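Local coordinates for amidohydrolase 3 domain-containing protein (Pyrococcus horikoshii, PDB 3IGH) that is uncharacterised but probably acts as a metal-dependent hydrolase on carbon-nitrogen bonds other than peptide bonds, at residues A[4-9]-A[22-27]; A[10-15]-A[472-477]; A[58-63]-A[466-471]. All blocks are in the same frame, centred on the assembly; numbering follows the deposited sequence.

Interaction 1 of 3, residues A[4-9]-A[22-27]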
ATOM      1  N   LYS A   4       9.999  -3.646 -24.495  1.00 64.70           N
ATOM      2  CA  LYS A   4      10.358  -2.751 -25.573  1.00 59.76           C
ATOM      3  C   LYS A   4      11.797  -2.304 -25.609  1.00 57.41           C
ATOM      4  O   LYS A   4      12.459  -2.285 -24.607  1.00 53.13           O
ATOM      5  CB  LYS A   4       9.412  -1.579 -25.643  1.00 61.43           C
ATOM      6  CG  LYS A   4       9.587  -0.588 -24.578  1.00 66.65           C
ATOM      7  CD  LYS A   4       8.753   0.655 -24.815  1.00 67.81           C
ATOM      8  CE  LYS A   4       7.974   1.013 -23.561  1.00 88.72           C
ATOM      9  NZ  LYS A   4       8.075   2.430 -23.100  1.00 90.53           N
ATOM     10  N   ALA A   5      12.275  -1.963 -26.789  1.00 48.60           N
ATOM     11  CA  ALA A   5      13.596  -1.375 -26.950  1.00 53.04           C
ATOM     12  C   ALA A   5      13.500   0.064 -27.443  1.00 55.36           C
ATOM     13  O   ALA A   5      12.667   0.385 -28.291  1.00 55.53           O
ATOM     14  CB  ALA A   5      14.459  -2.208 -27.889  1.00 50.30           C
ATOM     15  N   LEU A   6      14.334   0.926 -26.867  1.00 52.76           N
ATOM     16  CA  LEU A   6      14.548   2.275 -27.366  1.00 48.41           C
ATOM     17  C   LEU A   6      15.929   2.245 -27.996  1.00 46.07           C
ATOM     18  O   LEU A   6      16.921   2.046 -27.296  1.00 47.49           O
ATOM     19  CB  LEU A   6      14.526   3.306 -26.229  1.00 47.60           C
ATOM     20  CG  LEU A   6      13.305   3.546 -25.336  1.00 49.82           C
ATOM     21  CD1 LEU A   6      13.542   4.788 -24.476  1.00 43.71           C
ATOM     22  CD2 LEU A   6      12.021   3.710 -26.139  1.00 54.07           C
ATOM     23  N   ILE A   7      15.986   2.415 -29.317  1.00 46.58           N
ATOM     24  CA  ILE A   7      17.228   2.244 -30.078  1.00 49.36           C
ATOM     25  C   ILE A   7      17.503   3.442 -30.987  1.00 47.21           C
ATOM     26  O   ILE A   7      16.605   4.256 -31.231  1.00 47.04           O
ATOM     27  CB  ILE A   7      17.205   0.955 -30.959  1.00 51.06           C
ATOM     28  CG1 ILE A   7      16.092   1.025 -32.016  1.00 47.90           C
ATOM     29  CG2 ILE A   7      17.093  -0.311 -30.098  1.00 50.99           C
ATOM     30  CD1 ILE A   7      16.446   0.358 -33.322  1.00 60.60           C
ATOM     31  N   ASN A   8      18.738   3.519 -31.492  1.00 52.82           N
ATOM     32  CA  ASN A   8      19.166   4.528 -32.479  1.00 56.27           C
ATOM     33  C   ASN A   8      18.942   5.958 -31.976  1.00 55.30           C
ATOM     34  O   ASN A   8      18.268   6.783 -32.611  1.00 53.12           O
ATOM     35  CB  ASN A   8      18.508   4.279 -33.850  1.00 58.66           C
ATOM     36  CG  ASN A   8      19.097   5.145 -34.957  1.00 66.57           C
ATOM     37  OD1 ASN A   8      20.316   5.274 -35.085  1.00 71.03           O
ATOM     38  ND2 ASN A   8      18.223   5.752 -35.756  1.00 52.18           N
ATOM     39  N   GLY A   9      19.487   6.220 -30.795  1.00 54.57           N
ATOM     40  CA  GLY A   9      19.364   7.519 -30.163  1.00 48.98           C
ATOM     41  C   GLY A   9      20.448   7.695 -29.136  1.00 41.72           C
ATOM     42  O   GLY A   9      21.286   6.815 -28.949  1.00 46.25           O
ATOM     43  N   SER A  22      23.339   3.896 -26.363  1.00 48.84           N
ATOM     44  CA  SER A  22      22.576   4.032 -27.596  1.00 50.32           C
ATOM     45  C   SER A  22      21.319   3.162 -27.607  1.00 50.21           C
ATOM     46  O   SER A  22      20.480   3.288 -28.503  1.00 47.16           O
ATOM     47  CB  SER A  22      23.458   3.753 -28.828  1.00 51.43           C
ATOM     48  OG  SER A  22      24.090   2.487 -28.738  1.00 48.91           O
ATOM     49  N   GLY A  23      21.177   2.303 -26.599  1.00 46.81           N
ATOM     50  CA  GLY A  23      20.034   1.404 -26.529  1.00 44.29           C
ATOM     51  C   GLY A  23      19.579   1.074 -25.122  1.00 42.55           C
ATOM     52  O   GLY A  23      20.402   0.858 -24.235  1.00 43.20           O
ATOM     53  N   LEU A  24      18.260   1.045 -24.933  1.00 43.11           N
ATOM     54  CA  LEU A  24      17.638   0.625 -23.676  1.00 46.28           C
ATOM     55  C   LEU A  24      16.671  -0.514 -23.933  1.00 41.55           C
ATOM     56  O   LEU A  24      15.995  -0.526 -24.955  1.00 42.94           O
ATOM     57  CB  LEU A  24      16.830   1.766 -23.042  1.00 45.47           C
ATOM     58  CG  LEU A  24      17.429   2.875 -22.182  1.00 50.32           C
ATOM     59  CD1 LEU A  24      16.290   3.684 -21.577  1.00 45.46           C
ATOM     60  CD2 LEU A  24      18.320   2.333 -21.082  1.00 42.39           C
ATOM     61  N   VAL A  25      16.599  -1.465 -23.004  1.00 42.96           N
ATOM     62  CA  VAL A  25      15.508  -2.443 -23.007  1.00 43.76           C
ATOM     63  C   VAL A  25      14.672  -2.249 -21.755  1.00 40.43           C
ATOM     64  O   VAL A  25      15.212  -2.194 -20.652  1.00 43.64           O
ATOM     65  CB  VAL A  25      16.000  -3.911 -23.093  1.00 41.83           C
ATOM     66  CG1 VAL A  25      14.815  -4.859 -23.210  1.00 46.02           C
ATOM     67  CG2 VAL A  25      16.913  -4.100 -24.288  1.00 49.99           C
ATOM     68  N   ILE A  26      13.359  -2.139 -21.940  1.00 37.63           N
ATOM     69  CA  ILE A  26      12.430  -1.911 -20.844  1.00 45.40           C
ATOM     70  C   ILE A  26      11.459  -3.081 -20.708  1.00 47.06           C
ATOM     71  O   ILE A  26      10.826  -3.502 -21.681  1.00 47.20           O
ATOM     72  CB  ILE A  26      11.631  -0.592 -21.031  1.00 43.20           C
ATOM     73  CG1 ILE A  26      12.584   0.605 -21.117  1.00 45.54           C
ATOM     74  CG2 ILE A  26      10.614  -0.390 -19.896  1.00 39.25           C
ATOM     75  CD1 ILE A  26      12.008   1.766 -21.892  1.00 47.27           C
ATOM     76  N   SER A  27      11.359  -3.598 -19.489  1.00 41.37           N
ATOM     77  CA  SER A  27      10.398  -4.636 -19.159  1.00 48.73           C
ATOM     78  C   SER A  27       9.554  -4.206 -17.967  1.00 44.57           C
ATOM     79  O   SER A  27      10.110  -3.955 -16.893  1.00 46.15           O
ATOM     80  CB  SER A  27      11.137  -5.929 -18.818  1.00 52.11           C
ATOM     81  OG  SER A  27      10.220  -6.920 -18.401  1.00 58.74           O
TER
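Lys4 to Ile7 runs antiparallel to Gly23 to Ser27, the strand axes 4.7 Å apart at 163°, as neighbours in a four-stranded mixed sheet of the small beta domain near the N terminus. Lys4 with Ile26 and Leu6 with Leu24 are hydrogen-bonded pairs, each joined in both directions; Ile26 N meets Lys4 O at 2.8 Å. Ala5 and Val25 form the non-hydrogen-bonded pair between them, flanked by CA-H...O contacts, Ala5 CA to Leu24 O at 3.2 Å and Val25 CA to Lys4 O. An alanine and a short branched valine suit this face, because helix 37-47 lies on it and Val44 touches both.

The other face carries longer chains. Leu6 and Leu24 run alongside each other in the same direction, with their CD1 methyls 4.1 Å apart. Ile26 reaches obliquely to Leu6, its CD1 4.1 Å from Leu6 CG, and Tyr467 packs on both residues. Lys4 holds CG between its backbone N and carbonyl carbon (chi1 73°), which sets CG alongside Ile26 CB; the aliphatic stem thus serves as apolar packing, while NZ makes a weak hydrogen bond to Tyr467 OH.

Ser22 and Gly23 together face Gly35 in a classic beta bulge, and Ser22 OG is hydrogen-bonded to Ser37 N. At this end Ser22 CA directs its hydrogen at Gly9 O, 3.4 Å away.

Interaction 2 of 3, residues A[10-15]-A[472-477]. With SO4 (sulfate ion), chain D; SO4 (sulfate ion), chain T.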
ATOM      1  N   THR A  10      20.436   8.842 -28.471  1.00 37.51           N
ATOM      2  CA  THR A  10      21.425   9.127 -27.449  1.00 43.30           C
ATOM      3  C   THR A  10      20.707   9.167 -26.110  1.00 42.69           C
ATOM      4  O   THR A  10      19.924  10.081 -25.827  1.00 43.52           O
ATOM      5  CB  THR A  10      22.156  10.448 -27.734  1.00 46.60           C
ATOM      6  OG1 THR A  10      22.884  10.328 -28.964  1.00 49.30           O
ATOM      7  CG2 THR A  10      23.122  10.792 -26.614  1.00 43.72           C
ATOM      8  N   ILE A  11      20.976   8.156 -25.297  1.00 44.54           N
ATOM      9  CA  ILE A  11      20.275   7.989 -24.033  1.00 41.06           C
ATOM     10  C   ILE A  11      21.232   8.273 -22.896  1.00 34.99           C
ATOM     11  O   ILE A  11      22.209   7.556 -22.716  1.00 36.33           O
ATOM     12  CB  ILE A  11      19.699   6.560 -23.895  1.00 38.84           C
ATOM     13  CG1 ILE A  11      18.742   6.268 -25.057  1.00 38.73           C
ATOM     14  CG2 ILE A  11      18.991   6.395 -22.542  1.00 38.86           C
ATOM     15  CD1 ILE A  11      18.810   4.855 -25.568  1.00 46.64           C
ATOM     16  N   TYR A  12      20.954   9.335 -22.142  1.00 38.08           N
ATOM     17  CA  TYR A  12      21.706   9.628 -20.917  1.00 34.23           C
ATOM     18  C   TYR A  12      21.125   8.789 -19.789  1.00 36.84           C
ATOM     19  O   TYR A  12      19.942   8.903 -19.482  1.00 41.40           O
ATOM     20  CB  TYR A  12      21.610  11.117 -20.562  1.00 38.00           C
ATOM     21  CG  TYR A  12      22.379  12.015 -21.504  1.00 44.23           C
ATOM     22  CD1 TYR A  12      23.729  12.269 -21.297  1.00 40.87           C
ATOM     23  CD2 TYR A  12      21.759  12.598 -22.611  1.00 43.60           C
ATOM     24  CE1 TYR A  12      24.447  13.086 -22.160  1.00 47.64           C
ATOM     25  CE2 TYR A  12      22.471  13.416 -23.482  1.00 51.92           C
ATOM     26  CZ  TYR A  12      23.817  13.655 -23.247  1.00 49.33           C
ATOM     27  OH  TYR A  12      24.545  14.461 -24.098  1.00 55.20           O
ATOM     28  N   THR A  13      21.952   7.942 -19.186  1.00 35.83           N
ATOM     29  CA  THR A  13      21.489   7.072 -18.113  1.00 39.94           C
ATOM     30  C   THR A  13      21.846   7.637 -16.752  1.00 43.62           C
ATOM     31  O   THR A  13      21.248   7.256 -15.752  1.00 37.64           O
ATOM     32  CB  THR A  13      22.060   5.633 -18.213  1.00 42.08           C
ATOM     33  OG1 THR A  13      23.468   5.646 -17.949  1.00 46.45           O
ATOM     34  CG2 THR A  13      21.783   5.026 -19.590  1.00 37.75           C
ATOM     35  N   SER A  14      22.829   8.535 -16.724  1.00 36.96           N
ATOM     36  CA  SER A  14      23.318   9.130 -15.480  1.00 41.51           C
ATOM     37  C   SER A  14      23.990  10.459 -15.811  1.00 43.79           C
ATOM     38  O   SER A  14      24.544  10.621 -16.903  1.00 41.12           O
ATOM     39  CB  SER A  14      24.308   8.175 -14.800  1.00 41.11           C
ATOM     40  OG  SER A  14      24.794   8.705 -13.589  1.00 52.38           O
ATOM     41  N   PHE A  15      23.926  11.413 -14.885  1.00 39.54           N
ATOM     42  CA  PHE A  15      24.543  12.726 -15.103  1.00 39.61           C
ATOM     43  C   PHE A  15      25.814  12.915 -14.270  1.00 43.43           C
ATOM     44  O   PHE A  15      26.785  13.499 -14.752  1.00 44.05           O
ATOM     45  CB  PHE A  15      23.546  13.864 -14.846  1.00 38.16           C
ATOM     46  CG  PHE A  15      22.485  13.996 -15.904  1.00 39.21           C
ATOM     47  CD1 PHE A  15      22.808  14.430 -17.190  1.00 33.40           C
ATOM     48  CD2 PHE A  15      21.158  13.703 -15.610  1.00 34.09           C
ATOM     49  CE1 PHE A  15      21.827  14.549 -18.174  1.00 42.10           C
ATOM     50  CE2 PHE A  15      20.165  13.828 -16.591  1.00 39.30           C
ATOM     51  CZ  PHE A  15      20.501  14.250 -17.869  1.00 40.41           C
ATOM     52  N   ARG A 472      16.934  17.642 -28.754  1.00 43.75           N
ATOM     53  CA  ARG A 472      18.322  18.070 -28.639  1.00 45.12           C
ATOM     54  C   ARG A 472      18.971  17.608 -27.337  1.00 49.05           C
ATOM     55  O   ARG A 472      18.281  17.234 -26.384  1.00 42.25           O
ATOM     56  CB  ARG A 472      18.405  19.589 -28.728  1.00 44.39           C
ATOM     57  CG  ARG A 472      18.017  20.186 -30.077  1.00 54.49           C
ATOM     58  CD  ARG A 472      17.695  21.663 -29.935  1.00 65.39           C
ATOM     59  NE  ARG A 472      16.546  21.889 -29.062  1.00 60.48           N
ATOM     60  CZ  ARG A 472      16.069  23.089 -28.743  1.00 66.40           C
ATOM     61  NH1 ARG A 472      16.645  24.184 -29.218  1.00 63.11           N
ATOM     62  NH2 ARG A 472      15.016  23.196 -27.942  1.00 57.62           N
ATOM     63  N   ASP A 473      20.303  17.630 -27.332  1.00 43.00           N
ATOM     64  CA  ASP A 473      21.147  17.327 -26.177  1.00 45.32           C
ATOM     65  C   ASP A 473      20.851  18.342 -25.074  1.00 47.45           C
ATOM     66  O   ASP A 473      21.184  19.522 -25.231  1.00 46.23           O
ATOM     67  CB  ASP A 473      22.615  17.411 -26.631  1.00 43.56           C
ATOM     68  CG  ASP A 473      23.630  17.105 -25.525  1.00 55.97           C
ATOM     69  OD1 ASP A 473      24.842  17.109 -25.847  1.00 44.30           O
ATOM     70  OD2 ASP A 473      23.259  16.854 -24.357  1.00 47.39           O
ATOM     71  N   PRO A 474      20.256  17.883 -23.942  1.00 46.63           N
ATOM     72  CA  PRO A 474      19.812  18.788 -22.869  1.00 46.47           C
ATOM     73  C   PRO A 474      20.947  19.582 -22.224  1.00 40.22           C
ATOM     74  O   PRO A 474      20.704  20.650 -21.663  1.00 47.59           O
ATOM     75  CB  PRO A 474      19.190  17.838 -21.836  1.00 47.47           C
ATOM     76  CG  PRO A 474      19.809  16.506 -22.113  1.00 46.35           C
ATOM     77  CD  PRO A 474      19.982  16.472 -23.603  1.00 42.04           C
ATOM     78  N   LEU A 475      22.171  19.066 -22.324  1.00 37.35           N
ATOM     79  CA  LEU A 475      23.351  19.721 -21.771  1.00 40.29           C
ATOM     80  C   LEU A 475      23.818  20.934 -22.588  1.00 44.72           C
ATOM     81  O   LEU A 475      24.680  21.697 -22.149  1.00 44.27           O
ATOM     82  CB  LEU A 475      24.494  18.709 -21.659  1.00 40.20           C
ATOM     83  CG  LEU A 475      24.254  17.468 -20.798  1.00 44.68           C
ATOM     84  CD1 LEU A 475      25.486  16.583 -20.823  1.00 45.20           C
ATOM     85  CD2 LEU A 475      23.913  17.865 -19.368  1.00 43.85           C
ATOM     86  N   VAL A 476      23.218  21.117 -23.759  1.00 45.86           N
ATOM     87  CA  VAL A 476      23.754  21.996 -24.785  1.00 51.07           C
ATOM     88  C   VAL A 476      22.707  23.021 -25.251  1.00 56.63           C
ATOM     89  O   VAL A 476      23.012  23.954 -26.008  1.00 56.60           O
ATOM     90  CB  VAL A 476      24.374  21.101 -25.915  1.00 54.06           C
ATOM     91  CG1 VAL A 476      23.838  21.398 -27.312  1.00 64.35           C
ATOM     92  CG2 VAL A 476      25.896  21.104 -25.831  1.00 50.10           C
ATOM     93  N   VAL A 477      21.482  22.866 -24.753  1.00 50.25           N
ATOM     94  CA  VAL A 477      20.377  23.769 -25.084  1.00 51.87           C
ATOM     95  C   VAL A 477      20.236  24.839 -24.004  1.00 59.03           C
ATOM     96  O   VAL A 477      20.400  24.547 -22.813  1.00 50.08           O
ATOM     97  CB  VAL A 477      19.043  22.980 -25.232  1.00 49.71           C
ATOM     98  CG1 VAL A 477      17.888  23.874 -25.678  1.00 49.26           C
ATOM     99  CG2 VAL A 477      19.212  21.876 -26.221  1.00 49.98           C
TER
HETATM  100  S   SO4 D   3      13.782  19.903 -26.950  1.00 56.58           S
HETATM  101  O1  SO4 D   3      13.089  18.724 -27.458  1.00 51.97           O
HETATM  102  O2  SO4 D   3      13.152  21.110 -27.477  1.00 60.80           O
HETATM  103  O3  SO4 D   3      13.675  19.929 -25.497  1.00 50.07           O
HETATM  104  O4  SO4 D   3      15.195  19.849 -27.322  1.00 52.78           O
HETATM  105  S   SO4 T 505      15.367  27.413 -30.230  1.00132.41           S
HETATM  106  O1  SO4 T 505      15.148  26.152 -30.935  1.00128.60           O
HETATM  107  O2  SO4 T 505      14.166  27.760 -29.473  1.00134.46           O
HETATM  108  O3  SO4 T 505      16.501  27.275 -29.320  1.00133.61           O
HETATM  109  O4  SO4 T 505      15.651  28.471 -31.196  1.00136.96           O
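Leu475 sets its forked end against two neighbouring rings, Tyr12 and Phe15. CD1 lies 3.9 Å from Tyr12 CE1, and CD2 lies 4.1 Å from Phe15 CE1, so each branch of the leucine has its own ring. A leucine suits the place because its two methyls diverge from one carbon. Its chi1 of -59° puts CG beside the backbone N; the leucine and phenylalanine side chains run past one another. Pro474 supplies a second bump: its CD comes obliquely to Tyr12 CE2 at 3.9 Å, across the ring from CE1 but on the same side of its plane. Leu440 of helix 436-450 touches both Leu475 and Phe15.

Asp473 crosses the tyrosine at about a right angle, and OD2 approaches Tyr12 OH to 2.7 Å, a weak bond whose proton may have another acceptor. OD2 also accepts from Leu475 N, 3.2 Å away and above the carboxylate plane, which makes an Asx turn.

On Arg472, NE and NH2 hold O4 and O2 of the chain D sulfate, NH1 reaches the chain T sulfate, and Val477 CG1 sits over one guanidinium face. An alanine here would probably leave the chain T sulfate and His481 O without these donors and the chain D sulfate held more loosely, by backbone N-H groups.

The sulfates probably come from the crystallisation liquor. In the native join, the hydroxyl and Leu475 N at OD2 would probably stabilise its negative charge and steady the turn that presents Pro474 and Leu475 to the ring.

Interaction 3 of 3, residues A[58-63]-A[466-471]. With SO4 (sulfate ion), chain D.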
ATOM      1  N   TYR A  58      17.122  12.427 -28.228  1.00 41.73           N
ATOM      2  CA  TYR A  58      17.852  12.314 -26.966  1.00 42.39           C
ATOM      3  C   TYR A  58      16.918  11.876 -25.840  1.00 40.62           C
ATOM      4  O   TYR A  58      15.734  12.226 -25.828  1.00 41.72           O
ATOM      5  CB  TYR A  58      18.561  13.628 -26.617  1.00 44.81           C
ATOM      6  CG  TYR A  58      19.654  14.003 -27.598  1.00 45.12           C
ATOM      7  CD1 TYR A  58      20.997  13.813 -27.278  1.00 47.05           C
ATOM      8  CD2 TYR A  58      19.343  14.535 -28.856  1.00 46.34           C
ATOM      9  CE1 TYR A  58      22.011  14.151 -28.190  1.00 46.67           C
ATOM     10  CE2 TYR A  58      20.341  14.875 -29.768  1.00 50.68           C
ATOM     11  CZ  TYR A  58      21.672  14.679 -29.428  1.00 56.36           C
ATOM     12  OH  TYR A  58      22.657  15.010 -30.333  1.00 63.36           O
ATOM     13  N   VAL A  59      17.451  11.089 -24.913  1.00 38.92           N
ATOM     14  CA  VAL A  59      16.657  10.545 -23.803  1.00 42.27           C
ATOM     15  C   VAL A  59      17.387  10.833 -22.492  1.00 37.24           C
ATOM     16  O   VAL A  59      18.595  10.619 -22.395  1.00 40.33           O
ATOM     17  CB  VAL A  59      16.386   9.009 -23.977  1.00 38.49           C
ATOM     18  CG1 VAL A  59      15.642   8.418 -22.767  1.00 35.88           C
ATOM     19  CG2 VAL A  59      15.584   8.735 -25.234  1.00 35.04           C
ATOM     20  N   MET A  60      16.659  11.344 -21.498  1.00 31.19           N
ATOM     21  CA  MET A  60      17.234  11.567 -20.165  1.00 33.89           C
ATOM     22  C   MET A  60      16.264  11.030 -19.102  1.00 35.24           C
ATOM     23  O   MET A  60      15.074  10.870 -19.398  1.00 29.22           O
ATOM     24  CB  MET A  60      17.576  13.060 -19.933  1.00 32.32           C
ATOM     25  CG  MET A  60      16.401  14.035 -19.889  1.00 33.40           C
ATOM     26  SD  MET A  60      16.813  15.753 -19.413  1.00 27.41           S
ATOM     27  CE  MET A  60      16.738  15.640 -17.621  1.00 39.40           C
ATOM     28  N   PRO A  61      16.761  10.735 -17.878  1.00 32.98           N
ATOM     29  CA  PRO A  61      15.810  10.431 -16.811  1.00 32.47           C
ATOM     30  C   PRO A  61      14.832  11.583 -16.621  1.00 32.60           C
ATOM     31  O   PRO A  61      15.197  12.753 -16.779  1.00 29.18           O
ATOM     32  CB  PRO A  61      16.697  10.278 -15.577  1.00 32.22           C
ATOM     33  CG  PRO A  61      18.029   9.883 -16.115  1.00 33.78           C
ATOM     34  CD  PRO A  61      18.159  10.622 -17.411  1.00 33.37           C
ATOM     35  N   ALA A  62      13.585  11.254 -16.316  1.00 32.02           N
ATOM     36  CA  ALA A  62      12.574  12.289 -16.146  1.00 31.57           C
ATOM     37  C   ALA A  62      12.860  13.126 -14.896  1.00 32.42           C
ATOM     38  O   ALA A  62      13.611  12.700 -14.011  1.00 30.56           O
ATOM     39  CB  ALA A  62      11.183  11.659 -16.095  1.00 29.97           C
ATOM     40  N   PHE A  63      12.312  14.338 -14.847  1.00 28.16           N
ATOM     41  CA  PHE A  63      12.473  15.177 -13.676  1.00 27.27           C
ATOM     42  C   PHE A  63      11.720  14.582 -12.479  1.00 27.64           C
ATOM     43  O   PHE A  63      10.691  13.906 -12.636  1.00 28.90           O
ATOM     44  CB  PHE A  63      12.018  16.615 -13.952  1.00 29.98           C
ATOM     45  CG  PHE A  63      12.937  17.373 -14.891  1.00 30.68           C
ATOM     46  CD1 PHE A  63      14.119  17.947 -14.419  1.00 29.73           C
ATOM     47  CD2 PHE A  63      12.625  17.498 -16.240  1.00 34.46           C
ATOM     48  CE1 PHE A  63      14.970  18.655 -15.275  1.00 33.39           C
ATOM     49  CE2 PHE A  63      13.466  18.203 -17.109  1.00 33.46           C
ATOM     50  CZ  PHE A  63      14.641  18.775 -16.629  1.00 32.40           C
ATOM     51  N   GLU A 466      11.510   5.835 -16.192  1.00 34.62           N
ATOM     52  CA  GLU A 466      10.881   7.146 -16.253  1.00 33.98           C
ATOM     53  C   GLU A 466      11.830   8.038 -17.013  1.00 34.57           C
ATOM     54  O   GLU A 466      12.887   8.415 -16.507  1.00 34.43           O
ATOM     55  CB  GLU A 466      10.633   7.731 -14.852  1.00 37.87           C
ATOM     56  CG  GLU A 466       9.894   6.809 -13.894  1.00 40.06           C
ATOM     57  CD  GLU A 466       8.432   6.606 -14.243  1.00 46.27           C
ATOM     58  OE1 GLU A 466       7.953   7.159 -15.250  1.00 51.22           O
ATOM     59  OE2 GLU A 466       7.753   5.888 -13.491  1.00 42.16           O
ATOM     60  N   TYR A 467      11.456   8.351 -18.242  1.00 34.13           N
ATOM     61  CA  TYR A 467      12.342   9.085 -19.117  1.00 36.08           C
ATOM     62  C   TYR A 467      11.559  10.100 -19.916  1.00 37.92           C
ATOM     63  O   TYR A 467      10.328  10.012 -20.027  1.00 35.45           O
ATOM     64  CB  TYR A 467      13.113   8.116 -20.043  1.00 35.60           C
ATOM     65  CG  TYR A 467      12.214   7.296 -20.950  1.00 34.95           C
ATOM     66  CD1 TYR A 467      11.775   7.802 -22.178  1.00 36.93           C
ATOM     67  CD2 TYR A 467      11.804   6.014 -20.581  1.00 35.34           C
ATOM     68  CE1 TYR A 467      10.942   7.064 -23.007  1.00 42.23           C
ATOM     69  CE2 TYR A 467      10.969   5.262 -21.408  1.00 46.50           C
ATOM     70  CZ  TYR A 467      10.546   5.794 -22.619  1.00 48.25           C
ATOM     71  OH  TYR A 467       9.722   5.065 -23.448  1.00 49.86           O
ATOM     72  N   ILE A 468      12.276  11.073 -20.466  1.00 34.19           N
ATOM     73  CA  ILE A 468      11.684  12.025 -21.393  1.00 31.92           C
ATOM     74  C   ILE A 468      12.495  12.025 -22.680  1.00 37.72           C
ATOM     75  O   ILE A 468      13.707  11.787 -22.659  1.00 35.98           O
ATOM     76  CB  ILE A 468      11.533  13.458 -20.784  1.00 37.01           C
ATOM     77  CG1 ILE A 468      12.857  13.996 -20.234  1.00 35.66           C
ATOM     78  CG2 ILE A 468      10.494  13.450 -19.660  1.00 46.72           C
ATOM     79  CD1 ILE A 468      12.723  15.352 -19.519  1.00 37.12           C
ATOM     80  N   ILE A 469      11.814  12.250 -23.795  1.00 38.84           N
ATOM     81  CA  ILE A 469      12.453  12.242 -25.108  1.00 39.94           C
ATOM     82  C   ILE A 469      12.604  13.685 -25.583  1.00 32.98           C
ATOM     83  O   ILE A 469      11.638  14.453 -25.598  1.00 36.36           O
ATOM     84  CB  ILE A 469      11.656  11.371 -26.132  1.00 37.78           C
ATOM     85  CG1 ILE A 469      11.556   9.922 -25.624  1.00 41.68           C
ATOM     86  CG2 ILE A 469      12.317  11.403 -27.518  1.00 45.01           C
ATOM     87  CD1 ILE A 469      10.838   8.950 -26.564  1.00 46.85           C
ATOM     88  N   LEU A 470      13.828  14.055 -25.946  1.00 38.44           N
ATOM     89  CA  LEU A 470      14.117  15.421 -26.377  1.00 43.39           C
ATOM     90  C   LEU A 470      14.653  15.464 -27.813  1.00 44.79           C
ATOM     91  O   LEU A 470      15.239  14.488 -28.294  1.00 43.22           O
ATOM     92  CB  LEU A 470      15.096  16.090 -25.402  1.00 37.90           C
ATOM     93  CG  LEU A 470      14.733  16.069 -23.907  1.00 37.18           C
ATOM     94  CD1 LEU A 470      15.873  16.601 -23.076  1.00 45.38           C
ATOM     95  CD2 LEU A 470      13.446  16.845 -23.611  1.00 40.52           C
ATOM     96  N   ASP A 471      14.433  16.589 -28.494  1.00 44.97           N
ATOM     97  CA  ASP A 471      14.954  16.782 -29.855  1.00 51.31           C
ATOM     98  C   ASP A 471      16.453  17.060 -29.849  1.00 46.71           C
ATOM     99  O   ASP A 471      17.153  16.755 -30.813  1.00 49.41           O
ATOM    100  CB  ASP A 471      14.229  17.927 -30.563  1.00 49.61           C
ATOM    101  CG  ASP A 471      12.845  17.536 -31.053  1.00 63.11           C
ATOM    102  OD1 ASP A 471      12.579  16.323 -31.217  1.00 58.49           O
ATOM    103  OD2 ASP A 471      12.025  18.453 -31.284  1.00 63.24           O
TER
HETATM  104  S   SO4 D   3      13.782  19.903 -26.950  1.00 56.58           S
HETATM  105  O1  SO4 D   3      13.089  18.724 -27.458  1.00 51.97           O
HETATM  106  O2  SO4 D   3      13.152  21.110 -27.477  1.00 60.80           O
HETATM  107  O3  SO4 D   3      13.675  19.929 -25.497  1.00 50.07           O
HETATM  108  O4  SO4 D   3      15.195  19.849 -27.322  1.00 52.78           O
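Tyr58 O is gripped from strand 467-470 by Leu470 N, at 2.6 Å and nearly straight (177° at the hydrogen), with Ile469 CA lying 3.4 Å from the same oxygen. Tyr58 N returns a bond to Leu470 O, and Met60 and Ile468 form the next hydrogen-bonded pair of this antiparallel edge. Pro61 suits the non-hydrogen-bonded place opposite Tyr467, where no N-H is needed across the pair. Beyond it Ala62 N bonds to Glu466 O at 2.9 Å, arriving 44° above the carbonyl plane.

On one face Met60 and Ile468 run alongside each other, CG to CG1 at 3.6 Å. Ile468 has CG1 between its backbone N and carbonyl carbon (chi1 54°); from there CD1 approaches Phe63 CE2 to 3.8 Å. Met60 bends at chi3, and its CE sits over one face of the Phe63 ring, offset toward the rim, while SD meets Leu470 CD1. A flexible thioether suits a place among such differently shaped neighbours. On the opposite face Val59 CG1 packs 3.7 Å from Tyr467 CB.

Strand 58-68 continues beside strand 202-210, in keeping with the TIM-barrel clan of the family. Asp471 N turns away from strand 58-68 and donates to O1 of the chain D sulfate, probably from the crystallisation liquor. Five backbone bonds fix the register and the side-chain pairing is apolar, while Arg255 meets the charge of Glu466 and Lys203 the Tyr467 ring.

How the interactions relate
From the N terminus, residues 4-9 pair with 22-27 and close a short loop (interaction 1). Residues 10-15 lie inside that loop yet find their partner at 472-477, so interactions 1 and 2 cross. Interaction 3 follows interaction 1 in series and is nested within the very long loop closed by interaction 2. Ile11 CD1 packs on Ser22 and Gly23, joining the small N-terminal sheet to strand 10-14, which in turn lies parallel to strand 58-68 through probable Thr10-Val59 and Tyr12-Val59 backbone bonds. Strand 467-470 of interaction 3 also reaches the small sheet of interaction 1. Together the contacts tie both chain ends to the start of strand 58-68.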